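Local coordinates for DMATS type aromatic prenyltransferase (Micromonospora olivasterospora, PDB 6ZRY), which probably transfers a dimethylallyl group to the indole ring of tryptophan, as an aromatic prenyltransferase of the ABBA-barrel fold, at residues E238-F242 and V330-L334; V210-H216 and L258-F264; A228-V234 and R270-Y274. All blocks are in the same frame, centred on the assembly; numbering follows the deposited sequence.

Interaction 1. Residues E238-F242 and V330-L334; sequences EIEEF and VSLRL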
loop_
_atom_site.group_PDB
_atom_site.type_symbol
_atom_site.label_atom_id
_atom_site.label_comp_id
_atom_site.label_asym_id
_atom_site.label_seq_id
_atom_site.Cartn_x
_atom_site.Cartn_y
_atom_site.Cartn_z
ATOM N N GLU A 238 -1.637 -22.148 -3.130
ATOM C CA GLU A 238 -0.505 -21.329 -2.620
ATOM C C GLU A 238 -1.081 -20.126 -1.871
ATOM O O GLU A 238 -0.508 -19.765 -0.818
ATOM C CB GLU A 238 0.400 -20.881 -3.773
ATOM C CG GLU A 238 1.576 -19.999 -3.345
ATOM C CD GLU A 238 2.507 -19.652 -4.492
ATOM O OE1 GLU A 238 3.482 -18.930 -4.264
ATOM O OE2 GLU A 238 2.218 -20.084 -5.631
ATOM N N ILE A 239 -2.142 -19.484 -2.407
ATOM C CA ILE A 239 -2.728 -18.283 -1.742
ATOM C C ILE A 239 -3.307 -18.729 -0.404
ATOM O O ILE A 239 -3.022 -18.089 0.600
ATOM C CB ILE A 239 -3.758 -17.559 -2.627
ATOM C CG1 ILE A 239 -3.107 -16.997 -3.883
ATOM C CG2 ILE A 239 -4.483 -16.462 -1.846
ATOM C CD1 ILE A 239 -4.088 -16.682 -4.982
ATOM N N GLU A 240 -4.058 -19.842 -0.379
ATOM C CA GLU A 240 -4.635 -20.379 0.885
ATOM C C GLU A 240 -3.535 -20.732 1.878
ATOM O O GLU A 240 -3.714 -20.399 3.051
ATOM C CB GLU A 240 -5.527 -21.592 0.615
ATOM C CG GLU A 240 -6.711 -21.224 -0.196
ATOM C CD GLU A 240 -7.888 -22.132 -0.041
ATOM O OE1 GLU A 240 -7.656 -23.397 -0.007
ATOM O OE2 GLU A 240 -9.034 -21.592 0.045
ATOM N N GLU A 241 -2.449 -21.377 1.438
ATOM C CA GLU A 241 -1.304 -21.749 2.327
ATOM C C GLU A 241 -0.746 -20.457 2.952
ATOM O O GLU A 241 -0.466 -20.441 4.165
ATOM C CB GLU A 241 -0.207 -22.484 1.559
ATOM C CG GLU A 241 -0.569 -23.943 1.257
ATOM C CD GLU A 241 0.302 -24.681 0.251
ATOM O OE1 GLU A 241 0.025 -25.880 0.004
ATOM O OE2 GLU A 241 1.229 -24.077 -0.287
ATOM N N PHE A 242 -0.572 -19.429 2.142
ATOM C CA PHE A 242 -0.046 -18.127 2.597
ATOM C C PHE A 242 -0.976 -17.565 3.678
ATOM O O PHE A 242 -0.501 -17.090 4.733
ATOM C CB PHE A 242 0.094 -17.179 1.419
ATOM C CG PHE A 242 0.764 -15.904 1.785
ATOM C CD1 PHE A 242 2.149 -15.827 1.828
ATOM C CD2 PHE A 242 0.019 -14.793 2.119
ATOM C CE1 PHE A 242 2.778 -14.643 2.162
ATOM C CE2 PHE A 242 0.661 -13.613 2.477
ATOM C CZ PHE A 242 2.031 -13.550 2.481
ATOM N N VAL A 330 1.315 -8.325 5.651
ATOM C CA VAL A 330 2.288 -9.101 4.853
ATOM C C VAL A 330 1.580 -9.539 3.585
ATOM O O VAL A 330 0.362 -9.840 3.659
ATOM C CB VAL A 330 2.869 -10.297 5.644
ATOM C CG1 VAL A 330 1.804 -11.290 6.017
ATOM C CG2 VAL A 330 3.997 -10.962 4.858
ATOM N N SER A 331 2.280 -9.509 2.470
ATOM C CA SER A 331 1.670 -9.747 1.153
ATOM C C SER A 331 2.497 -10.727 0.337
ATOM O O SER A 331 3.708 -10.767 0.462
ATOM C CB SER A 331 1.424 -8.439 0.396
ATOM O OG SER A 331 2.638 -7.947 -0.175
ATOM N N LEU A 332 1.802 -11.527 -0.451
ATOM C CA LEU A 332 2.380 -12.427 -1.449
ATOM C C LEU A 332 2.071 -11.876 -2.831
ATOM O O LEU A 332 0.873 -11.593 -3.083
ATOM C CB LEU A 332 1.776 -13.816 -1.283
ATOM C CG LEU A 332 2.292 -14.843 -2.284
ATOM C CD1 LEU A 332 3.768 -15.119 -2.062
ATOM C CD2 LEU A 332 1.474 -16.116 -2.206
ATOM N N ARG A 333 3.110 -11.738 -3.673
ATOM C CA ARG A 333 3.036 -11.209 -5.060
ATOM C C ARG A 333 3.240 -12.381 -6.017
ATOM O O ARG A 333 4.258 -13.008 -5.912
ATOM C CB ARG A 333 4.082 -10.099 -5.299
ATOM C CG ARG A 333 4.121 -9.021 -4.211
ATOM C CD ARG A 333 5.225 -7.943 -4.273
ATOM N NE ARG A 333 6.511 -8.325 -4.876
ATOM C CZ ARG A 333 7.623 -8.665 -4.219
ATOM N NH1 ARG A 333 7.654 -8.704 -2.893
ATOM N NH2 ARG A 333 8.714 -8.994 -4.898
ATOM N N LEU A 334 2.275 -12.639 -6.913
ATOM C CA LEU A 334 2.336 -13.696 -7.963
ATOM C C LEU A 334 2.290 -13.060 -9.361
ATOM O O LEU A 334 1.451 -12.132 -9.536
ATOM C CB LEU A 334 1.157 -14.646 -7.750
ATOM C CG LEU A 334 1.034 -15.203 -6.337
ATOM C CD1 LEU A 334 -0.270 -15.922 -6.159
ATOM C CD2 LEU A 334 2.207 -16.114 -6.004
#
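Helix segment 238-242 runs alongside strand segment 330-334, nearly antiparallel at 165°, with the two axes 9.8 Å apart at their closest. Phe242 and Leu332 bring their CA atoms nearest, 7.4 Å apart, and the helix reaches the strand through side chains alone, which meet side chains and backbone there. Phe242 carries most of the contact. The Phe242 ring extends from the helix to the strand because chi1 of -173° sets CG opposite the main-chain nitrogen, and it presents a face to Leu332. CB of Leu332 stands 3.6 Å from the ring centroid and only 6° off the normal, a CH-pi contact over the centre of the ring. The far end of the ring, CZ, lies against the backbone itself, 3.6 Å from Leu332 N, and the carbonyl O of Val330 comes up at the ring edge. CZ also touches CG2 of Val330, while Leu297 of helix 287-300 packs on the same phenyl group.

This is the layering expected of the ABBA prenyltransferase barrel, in which helices surround a closed antiparallel sheet. Val330, Leu332 and Leu334 turn outward to helix 236-247; Ser331 points the other way, toward the barrel interior where tryptophan is bound, and its OG is hydrogen-bonded to Tyr344.

Further along, the contact becomes more open to solvent. Leu334 splits its two methyls: CD1 lies 3.8 Å from CG1 of Ile239, and CD2 comes 3.5 Å from OE1 of Glu238 in a plain van der Waals touch. Glu238 is fully extended, sliding past Leu334 in the opposite direction and crossing Leu332 at about a right angle. The same OE1 lies 4.0 Å from CD2 of Leu332 but finds its polar partner in the hydroxyl of Tyr301.

Interaction 2. Residues V210-H216 and L258-F264; sequences VKLYLTH and LVGSYTF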
loop_
_atom_site.group_PDB
_atom_site.type_symbol
_atom_site.label_atom_id
_atom_site.label_comp_id
_atom_site.label_asym_id
_atom_site.label_seq_id
_atom_site.Cartn_x
_atom_site.Cartn_y
_atom_site.Cartn_z
ATOM N N VAL A 210 -2.489 -0.595 -14.719
ATOM C CA VAL A 210 -3.208 -0.167 -13.488
ATOM C C VAL A 210 -3.184 -1.323 -12.493
ATOM O O VAL A 210 -3.356 -2.499 -12.906
ATOM C CB VAL A 210 -4.645 0.251 -13.795
ATOM C CG1 VAL A 210 -5.446 0.525 -12.525
ATOM C CG2 VAL A 210 -4.703 1.435 -14.756
ATOM N N LYS A 211 -2.988 -1.007 -11.227
ATOM C CA LYS A 211 -3.152 -1.975 -10.149
ATOM C C LYS A 211 -4.412 -1.589 -9.382
ATOM O O LYS A 211 -4.451 -0.474 -8.854
ATOM C CB LYS A 211 -1.873 -1.969 -9.333
ATOM C CG LYS A 211 -1.587 -3.211 -8.563
ATOM C CD LYS A 211 -0.096 -3.295 -8.221
ATOM C CE LYS A 211 0.187 -3.926 -6.887
ATOM N NZ LYS A 211 1.654 -4.023 -6.641
ATOM N N LEU A 212 -5.437 -2.446 -9.422
ATOM C CA LEU A 212 -6.699 -2.224 -8.698
ATOM C C LEU A 212 -6.706 -3.074 -7.441
ATOM O O LEU A 212 -6.496 -4.286 -7.548
ATOM C CB LEU A 212 -7.873 -2.572 -9.609
ATOM C CG LEU A 212 -9.258 -2.278 -9.038
ATOM C CD1 LEU A 212 -9.502 -0.790 -8.887
ATOM C CD2 LEU A 212 -10.335 -2.901 -9.902
ATOM N N TYR A 213 -7.025 -2.472 -6.314
ATOM C CA TYR A 213 -7.097 -3.177 -5.019
ATOM C C TYR A 213 -8.547 -3.302 -4.590
ATOM O O TYR A 213 -9.251 -2.254 -4.610
ATOM C CB TYR A 213 -6.335 -2.416 -3.952
ATOM C CG TYR A 213 -4.837 -2.341 -4.078
ATOM C CD1 TYR A 213 -4.221 -1.675 -5.130
ATOM C CD2 TYR A 213 -4.021 -2.813 -3.053
ATOM C CE1 TYR A 213 -2.845 -1.554 -5.213
ATOM C CE2 TYR A 213 -2.637 -2.690 -3.121
ATOM C CZ TYR A 213 -2.052 -2.051 -4.205
ATOM O OH TYR A 213 -0.700 -1.884 -4.295
ATOM N N LEU A 214 -8.970 -4.505 -4.222
ATOM C CA LEU A 214 -10.335 -4.818 -3.704
ATOM C C LEU A 214 -10.200 -5.205 -2.234
ATOM O O LEU A 214 -9.335 -6.024 -1.948
ATOM C CB LEU A 214 -10.916 -5.999 -4.468
ATOM C CG LEU A 214 -11.635 -5.719 -5.770
ATOM C CD1 LEU A 214 -10.761 -4.965 -6.734
ATOM C CD2 LEU A 214 -12.084 -7.056 -6.404
ATOM N N THR A 215 -11.035 -4.665 -1.376
ATOM C CA THR A 215 -11.118 -5.050 0.039
ATOM C C THR A 215 -12.281 -6.014 0.172
ATOM O O THR A 215 -13.404 -5.655 -0.244
ATOM C CB THR A 215 -11.238 -3.834 0.957
ATOM O OG1 THR A 215 -10.100 -2.988 0.725
ATOM C CG2 THR A 215 -11.326 -4.217 2.415
ATOM N N HIS A 216 -12.010 -7.190 0.707
ATOM C CA HIS A 216 -12.974 -8.290 0.881
ATOM C C HIS A 216 -13.427 -8.314 2.340
ATOM O O HIS A 216 -12.744 -8.958 3.153
ATOM C CB HIS A 216 -12.333 -9.621 0.458
ATOM C CG HIS A 216 -11.875 -9.651 -0.954
ATOM N ND1 HIS A 216 -12.763 -9.665 -2.025
ATOM C CD2 HIS A 216 -10.641 -9.722 -1.493
ATOM C CE1 HIS A 216 -12.090 -9.704 -3.149
ATOM N NE2 HIS A 216 -10.798 -9.769 -2.858
ATOM N N LEU A 258 -9.028 -9.095 4.389
ATOM C CA LEU A 258 -8.098 -9.447 3.309
ATOM C C LEU A 258 -8.274 -8.443 2.172
ATOM O O LEU A 258 -9.422 -7.987 1.927
ATOM C CB LEU A 258 -8.355 -10.863 2.821
ATOM C CG LEU A 258 -8.033 -11.969 3.819
ATOM C CD1 LEU A 258 -8.519 -13.291 3.296
ATOM C CD2 LEU A 258 -6.544 -12.029 4.109
ATOM N N VAL A 259 -7.200 -8.173 1.478
ATOM C CA VAL A 259 -7.184 -7.273 0.317
ATOM C C VAL A 259 -6.485 -7.990 -0.810
ATOM O O VAL A 259 -5.454 -8.625 -0.582
ATOM C CB VAL A 259 -6.536 -5.928 0.644
ATOM C CG1 VAL A 259 -6.388 -5.061 -0.575
ATOM C CG2 VAL A 259 -7.308 -5.198 1.716
ATOM N N GLY A 260 -7.046 -7.900 -1.985
ATOM C CA GLY A 260 -6.411 -8.397 -3.200
ATOM C C GLY A 260 -6.130 -7.289 -4.159
ATOM O O GLY A 260 -6.968 -6.378 -4.264
ATOM N N SER A 261 -5.034 -7.371 -4.891
ATOM C CA SER A 261 -4.743 -6.431 -5.989
ATOM C C SER A 261 -4.560 -7.190 -7.298
ATOM O O SER A 261 -4.116 -8.344 -7.280
ATOM C CB SER A 261 -3.591 -5.520 -5.682
ATOM O OG SER A 261 -2.374 -6.206 -5.756
ATOM N N TYR A 262 -5.020 -6.556 -8.361
ATOM C CA TYR A 262 -5.079 -7.069 -9.733
ATOM C C TYR A 262 -4.292 -6.144 -10.621
ATOM O O TYR A 262 -4.542 -4.946 -10.602
ATOM C CB TYR A 262 -6.549 -7.157 -10.164
ATOM C CG TYR A 262 -7.349 -8.097 -9.308
ATOM C CD1 TYR A 262 -7.930 -7.687 -8.109
ATOM C CD2 TYR A 262 -7.412 -9.432 -9.638
ATOM C CE1 TYR A 262 -8.609 -8.586 -7.289
ATOM C CE2 TYR A 262 -8.107 -10.337 -8.856
ATOM C CZ TYR A 262 -8.720 -9.919 -7.688
ATOM O OH TYR A 262 -9.382 -10.862 -6.939
ATOM N N THR A 263 -3.370 -6.671 -11.387
ATOM C CA THR A 263 -2.582 -5.900 -12.350
ATOM C C THR A 263 -3.214 -6.051 -13.727
ATOM O O THR A 263 -3.258 -7.178 -14.225
ATOM C CB THR A 263 -1.115 -6.315 -12.335
ATOM O OG1 THR A 263 -0.636 -6.119 -11.011
ATOM C CG2 THR A 263 -0.279 -5.483 -13.266
ATOM N N PHE A 264 -3.693 -4.940 -14.279
ATOM C CA PHE A 264 -4.324 -4.827 -15.617
ATOM C C PHE A 264 -3.294 -4.269 -16.579
ATOM O O PHE A 264 -2.655 -3.222 -16.274
ATOM C CB PHE A 264 -5.555 -3.924 -15.588
ATOM C CG PHE A 264 -6.611 -4.325 -14.598
ATOM C CD1 PHE A 264 -6.957 -5.659 -14.425
ATOM C CD2 PHE A 264 -7.274 -3.375 -13.838
ATOM C CE1 PHE A 264 -7.959 -6.030 -13.532
ATOM C CE2 PHE A 264 -8.264 -3.754 -12.940
ATOM C CZ PHE A 264 -8.593 -5.079 -12.784
HETATM O O HOH W 1 -11.514 -10.524 4.904
HETATM O O HOH W 2 -8.590 -11.523 -4.141
#
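Leu212 and Tyr262 form one of the hydrogen-bonded pairs that tie strand segments 210-216 and 258-264 together, Leu212 N to Tyr262 O at 2.9 Å and Tyr262 N to Leu212 O at 2.8 Å. Val210 with Phe264 and Leu214 with Gly260 repeat the pattern. On the tryptophan side, Ser261 CB sits over the centre of the Tyr213 ring, a CH-pi contact 3.7 Å from the centroid, and Val259 CG1 meets the ring edge. These are neighbouring antiparallel strands of the ABBA barrel: Tyr213 and Val259 face the interior, while Leu212, Leu214, Tyr262 and Phe264 face the surrounding helices. There, CE2 of Phe264 lies 3.6 Å from Leu212 CB, and CD2 of Leu214 touches Tyr262 CE1. A water bridges Tyr262 OH and His216 NE2, while ND1 of that imidazole is hydrogen-bonded to Asp193.

Further out, Tyr148 holds the hydroxyl of Tyr213, Phe197 of the tryptophan pocket meets its ring edge-to-face, and Tyr277 binds Ser261 OG. A leucine in place of Tyr213 would probably strip Ser261 CB of its aromatic cover and leave the Tyr148 hydroxyl without this partner.

Interaction 3. Residues A228-V234 and R270-Y274; sequences ASVVDGV and RPVGY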
loop_
_atom_site.group_PDB
_atom_site.type_symbol
_atom_site.label_atom_id
_atom_site.label_comp_id
_atom_site.label_asym_id
_atom_site.label_seq_id
_atom_site.Cartn_x
_atom_site.Cartn_y
_atom_site.Cartn_z
ATOM N N ALA A 228 -9.352 -14.379 -6.840
ATOM C CA ALA A 228 -7.975 -14.390 -7.380
ATOM C C ALA A 228 -7.881 -15.257 -8.639
ATOM O O ALA A 228 -7.011 -14.993 -9.476
ATOM C CB ALA A 228 -7.006 -14.848 -6.326
ATOM N N SER A 229 -8.723 -16.280 -8.762
ATOM C CA SER A 229 -8.612 -17.302 -9.825
ATOM C C SER A 229 -8.892 -16.714 -11.215
ATOM O O SER A 229 -8.599 -17.430 -12.184
ATOM C CB SER A 229 -9.470 -18.516 -9.532
ATOM O OG SER A 229 -10.831 -18.184 -9.508
ATOM N N VAL A 230 -9.393 -15.471 -11.348
ATOM C CA VAL A 230 -9.507 -14.817 -12.697
ATOM C C VAL A 230 -8.113 -14.454 -13.218
ATOM O O VAL A 230 -7.988 -14.219 -14.434
ATOM C CB VAL A 230 -10.442 -13.582 -12.758
ATOM C CG1 VAL A 230 -11.868 -13.930 -12.352
ATOM C CG2 VAL A 230 -9.918 -12.395 -11.959
ATOM N N VAL A 231 -7.100 -14.391 -12.355
ATOM C CA VAL A 231 -5.725 -14.025 -12.771
ATOM C C VAL A 231 -5.026 -15.230 -13.389
ATOM O O VAL A 231 -4.996 -16.328 -12.747
ATOM C CB VAL A 231 -4.917 -13.475 -11.595
ATOM C CG1 VAL A 231 -3.518 -13.034 -12.023
ATOM C CG2 VAL A 231 -5.682 -12.348 -10.880
ATOM N N ASP A 232 -4.366 -14.975 -14.517
ATOM C CA ASP A 232 -3.436 -15.885 -15.219
ATOM C C ASP A 232 -2.444 -16.505 -14.260
ATOM O O ASP A 232 -1.666 -15.752 -13.653
ATOM C CB ASP A 232 -2.602 -15.137 -16.256
ATOM C CG ASP A 232 -3.262 -15.039 -17.600
ATOM O OD1 ASP A 232 -4.482 -15.276 -17.676
ATOM O OD2 ASP A 232 -2.543 -14.741 -18.567
ATOM N N GLY A 233 -2.466 -17.828 -14.171
ATOM C CA GLY A 233 -1.382 -18.631 -13.608
ATOM C C GLY A 233 -1.290 -18.551 -12.096
ATOM O O GLY A 233 -0.303 -19.076 -11.571
ATOM N N VAL A 234 -2.276 -17.986 -11.390
ATOM C CA VAL A 234 -2.255 -18.025 -9.898
ATOM C C VAL A 234 -2.633 -19.419 -9.408
ATOM O O VAL A 234 -3.554 -20.072 -9.981
ATOM C CB VAL A 234 -3.124 -16.962 -9.212
ATOM C CG1 VAL A 234 -2.715 -15.571 -9.626
ATOM C CG2 VAL A 234 -4.601 -17.211 -9.419
ATOM N N ARG A 270 -7.338 -11.028 -19.057
ATOM C CA ARG A 270 -7.297 -11.464 -17.627
ATOM C C ARG A 270 -6.197 -10.649 -16.939
ATOM O O ARG A 270 -5.204 -10.287 -17.570
ATOM C CB ARG A 270 -7.060 -12.987 -17.489
ATOM C CG ARG A 270 -8.143 -13.891 -18.113
ATOM C CD ARG A 270 -9.470 -13.926 -17.336
ATOM N NE ARG A 270 -10.484 -14.781 -17.987
ATOM C CZ ARG A 270 -11.313 -14.387 -18.981
ATOM N NH1 ARG A 270 -11.274 -13.152 -19.438
ATOM N NH2 ARG A 270 -12.183 -15.249 -19.515
ATOM N N PRO A 271 -6.344 -10.297 -15.641
ATOM C CA PRO A 271 -5.239 -9.683 -14.902
ATOM C C PRO A 271 -4.014 -10.584 -15.027
ATOM O O PRO A 271 -4.208 -11.789 -15.078
ATOM C CB PRO A 271 -5.728 -9.602 -13.453
ATOM C CG PRO A 271 -7.265 -9.670 -13.562
ATOM C CD PRO A 271 -7.545 -10.479 -14.813
ATOM N N VAL A 272 -2.808 -9.989 -15.059
ATOM C CA VAL A 272 -1.509 -10.698 -15.289
ATOM C C VAL A 272 -0.696 -10.772 -13.996
ATOM O O VAL A 272 0.427 -11.306 -14.033
ATOM C CB VAL A 272 -0.709 -10.027 -16.406
ATOM C CG1 VAL A 272 -1.456 -10.117 -17.734
ATOM C CG2 VAL A 272 -0.355 -8.578 -16.079
ATOM N N GLY A 273 -1.190 -10.184 -12.926
ATOM C CA GLY A 273 -0.516 -10.178 -11.625
ATOM C C GLY A 273 -1.549 -10.103 -10.565
ATOM O O GLY A 273 -2.615 -9.470 -10.836
ATOM N N TYR A 274 -1.291 -10.761 -9.447
ATOM C CA TYR A 274 -2.169 -10.787 -8.268
ATOM C C TYR A 274 -1.309 -10.675 -7.020
ATOM O O TYR A 274 -0.290 -11.365 -6.958
ATOM C CB TYR A 274 -2.970 -12.079 -8.209
ATOM C CG TYR A 274 -3.850 -12.155 -7.002
ATOM C CD1 TYR A 274 -5.038 -11.463 -6.949
ATOM C CD2 TYR A 274 -3.478 -12.912 -5.895
ATOM C CE1 TYR A 274 -5.845 -11.502 -5.833
ATOM C CE2 TYR A 274 -4.287 -12.981 -4.777
ATOM C CZ TYR A 274 -5.459 -12.267 -4.743
ATOM O OH TYR A 274 -6.259 -12.317 -3.649
#
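Tyr274 lays one face of its ring under the methyl of Ala228. CB of Ala228 sits 3.4 Å from CZ of Tyr274 and is shifted toward the hydroxyl end of the ring, 18° off the normal through its centroid, a CH-pi contact. CG of Tyr274 is anti to the backbone N (chi1 179°), which carries the ring away from its own strand to meet the last turn of helix 221-228. Nearer the backbone, CB of Tyr274 is flanked by two valines: CG2 of Val231 and CG1 of Val234 each approach to 3.8 Å.

Val231 is the wedge between the two segments. Its CG2 also lies 3.8 Å from CB of Pro271, and its other methyl, CG1, reaches the carbonyl O of Pro271 at 3.4 Å. That same oxygen accepts the one hydrogen bond between the segments, from Asp232 N, at 3.2 Å with an N-H...O angle of 153°. CG1 of Val231 also covers Gly273 N, a buried amide for which the model offers no partner. Val230 adds CG2 against CG of Pro271, and its carbonyl O lies 3.3 Å from CD of Arg270. Asp232 and Arg270 are oppositely charged but make no salt bridge: Asp232 OD1 touches CB of Arg270, while Arg270 NE, the nearest guanidinium nitrogen, is 6.0 Å from Asp232 OD1.

The 228-234 loop turns twice, through a type I turn from Ala228 to Val231 and a type II turn from Val231 to Val234, with Gly233 taking the positive phi. It thereby joins helix 221-228 to helix 236-247 on the outside of the barrel, over the start of strand 273-278. Ile239 of the second helix packs on both Ala228 and Tyr274, Tyr262 of strand 258-265 meets the Tyr274 ring edge-to-face, and Leu179 of helix 174-182 lies against Val230.

In the fold
All three contacts belong to one curled sheet and its outer layer. Interaction 2 is the most buried, joining two strands through regular backbone bonds and facing the tryptophan pocket on one side. Interaction 1 sets a helix on a strand mainly by apolar side chains, plus Glu238, buried around Phe242 and more open near Leu334. Interaction 3, farthest from the chain centre, is a partly buried loop contact with a single backbone bond. Strand 273-278 runs between strands 258-265 and 327-333: Tyr274 O of interaction 3 probably accepts a hydrogen bond from Leu334 N of interaction 1, and Gly273 O one from Thr263 N of interaction 2. Interactions 1 and 2 do not touch directly.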